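Local coordinates for peptidase S9 prolyl oligopeptidase catalytic domain-containing protein (Pyrococcus horikoshii, PDB 4HXF) that probably acts as a serine peptidase of the acylaminoacyl type, cleaving peptides inside a self-compartmentalizing hexamer whose subunits pair a beta-propeller with an alpha/beta-hydrolase domain, at residues A[15-20]-A[29-34]. Residues are numbered along the deposited sequence; the frame is centred on the assembly and turned at random.
Sequences AYLSDP and YVLTKA
Tyr16 and Thr32 face each other as an antiparallel hydrogen-bonded pair in the hairpin of strands 16-23 and 26-35, the first two strands of a four-stranded propeller blade. Their two backbone bonds, Tyr16 N to Thr32 O at 3.0 Å and Thr32 N to Tyr16 O at 2.8 Å, repeat two residues on, where Ser18 and Val30 exchange a second couple. Strand 26-35 passes its other edge to strand 40-49.

Leu17, opposite Leu31 in the non-hydrogen-bonded pair between these couples, shows how a side chain packs across a hairpin. Its CB lies 4.0 Å from Val30 O, the carbonyl that also receives the Leu17 CA-H. CG is anti to the carbonyl carbon (chi1 -55°); beyond it CD1 continues anti to CA (chi2 -176°), turning CD2 to the partner strand. This methyl touches both Leu31 CD1 and Tyr29 CE2, 3.9 Å from each, while the leucine also packs on Leu315 of strand 312-317 and on Tyr338. The Tyr29 ring meets it obliquely, and its hydroxyl is held by Glu48 and Tyr338. On the same face, Leu31 CD1 presses on Ala15 CB at 3.5 Å, tighter than usual for two carbons. Beyond Leu31, the bent chain of Lys33 passes Ala15 CA with its CD at 4.0 Å and takes its amine to a salt bridge with Glu163 of a second subunit, placing this blade at an assembly contact near a bound magnesium.

Tyr16, Ser18, Val30 and Thr32 occupy the other face. The Tyr16 ring turns its edge to Thr32 O, and its hydroxyl bonds to Phe11 O. Ser18 OG lies 3.6 Å from Val30 CB. Over this face, one water hydrogen-bonds to Ser18 OG and Thr32 OG1 and donates to Tyr16 O, giving that carbonyl a second hydrogen bond besides Thr32 N.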
# COMPACT_ATOMS: atom_id res chain seq x y z
N ALA A 15 -30.39 -7.91 18.41
CA ALA A 15 -30.64 -6.87 17.38
C ALA A 15 -31.06 -5.65 18.07
O ALA A 15 -31.99 -5.74 18.89
CB ALA A 15 -31.75 -7.35 16.37
N TYR A 16 -30.46 -4.48 17.71
CA TYR A 16 -30.76 -3.25 18.40
C TYR A 16 -31.46 -2.31 17.38
O TYR A 16 -30.93 -1.99 16.33
CB TYR A 16 -29.58 -2.60 18.95
CG TYR A 16 -28.88 -3.42 19.96
CD1 TYR A 16 -27.80 -4.23 19.65
CD2 TYR A 16 -29.32 -3.42 21.30
CE1 TYR A 16 -27.23 -5.01 20.64
CE2 TYR A 16 -28.71 -4.25 22.24
CZ TYR A 16 -27.69 -5.02 21.91
OH TYR A 16 -27.09 -5.81 22.91
N LEU A 17 -32.66 -1.92 17.72
CA LEU A 17 -33.45 -1.07 16.84
C LEU A 17 -33.48 0.38 17.34
O LEU A 17 -33.62 0.66 18.57
CB LEU A 17 -34.90 -1.52 16.72
CG LEU A 17 -35.21 -2.96 16.28
CD1 LEU A 17 -36.71 -3.14 16.14
CD2 LEU A 17 -34.37 -3.33 15.05
N SER A 18 -33.47 1.29 16.38
CA SER A 18 -33.53 2.74 16.72
C SER A 18 -34.11 3.58 15.59
O SER A 18 -34.29 3.11 14.45
CB SER A 18 -32.15 3.27 17.02
OG SER A 18 -31.30 3.21 15.87
N ASP A 19 -34.47 4.83 15.93
CA ASP A 19 -34.76 5.90 14.91
C ASP A 19 -35.97 5.52 14.02
O ASP A 19 -35.86 5.52 12.80
CB ASP A 19 -33.55 6.33 14.14
CG ASP A 19 -33.66 7.80 13.51
OD1 ASP A 19 -34.72 8.40 13.81
OD2 ASP A 19 -32.65 8.10 12.83
N PRO A 20 -37.12 5.16 14.60
CA PRO A 20 -38.31 4.88 13.84
C PRO A 20 -38.83 6.14 13.10
O PRO A 20 -38.96 7.19 13.70
CB PRO A 20 -39.28 4.38 14.88
CG PRO A 20 -38.89 5.12 16.08
CD PRO A 20 -37.43 5.18 16.06
N TYR A 29 -36.57 2.17 9.97
CA TYR A 29 -35.86 2.17 11.24
C TYR A 29 -34.48 1.64 11.02
O TYR A 29 -34.17 1.11 9.89
CB TYR A 29 -36.63 1.36 12.33
CG TYR A 29 -36.96 -0.06 12.00
CD1 TYR A 29 -38.12 -0.36 11.35
CD2 TYR A 29 -36.03 -1.08 12.19
CE1 TYR A 29 -38.41 -1.67 10.96
CE2 TYR A 29 -36.35 -2.39 11.87
CZ TYR A 29 -37.53 -2.68 11.22
OH TYR A 29 -37.90 -3.94 10.84
N VAL A 30 -33.58 1.70 12.00
CA VAL A 30 -32.19 1.27 11.89
C VAL A 30 -32.01 0.01 12.75
O VAL A 30 -32.48 -0.02 13.88
CB VAL A 30 -31.12 2.31 12.37
CG1 VAL A 30 -29.75 1.80 12.20
CG2 VAL A 30 -31.41 3.61 11.57
N LEU A 31 -31.48 -0.99 12.12
CA LEU A 31 -31.10 -2.29 12.77
C LEU A 31 -29.57 -2.24 12.97
O LEU A 31 -28.82 -2.09 11.98
CB LEU A 31 -31.47 -3.44 11.85
CG LEU A 31 -30.87 -4.81 12.22
CD1 LEU A 31 -31.40 -5.29 13.57
CD2 LEU A 31 -31.28 -5.83 11.13
N THR A 32 -29.15 -2.32 14.23
CA THR A 32 -27.74 -2.28 14.62
C THR A 32 -27.30 -3.59 15.22
O THR A 32 -28.03 -4.13 16.03
CB THR A 32 -27.42 -1.14 15.59
OG1 THR A 32 -27.82 0.11 14.92
CG2 THR A 32 -25.92 -1.10 16.04
N LYS A 33 -26.13 -4.04 14.80
CA LYS A 33 -25.47 -5.20 15.33
C LYS A 33 -24.10 -4.87 15.85
O LYS A 33 -23.40 -4.15 15.15
CB LYS A 33 -25.36 -6.27 14.27
CG LYS A 33 -26.74 -6.82 13.87
CD LYS A 33 -27.58 -7.55 14.95
CE LYS A 33 -26.91 -8.67 15.66
NZ LYS A 33 -26.60 -9.70 14.77
N ALA A 34 -23.72 -5.40 17.00
CA ALA A 34 -22.35 -5.31 17.50
C ALA A 34 -21.60 -6.51 16.98
O ALA A 34 -21.85 -7.68 17.42
CB ALA A 34 -22.42 -5.31 19.04
O HOH W 1 -30.23 0.83 15.91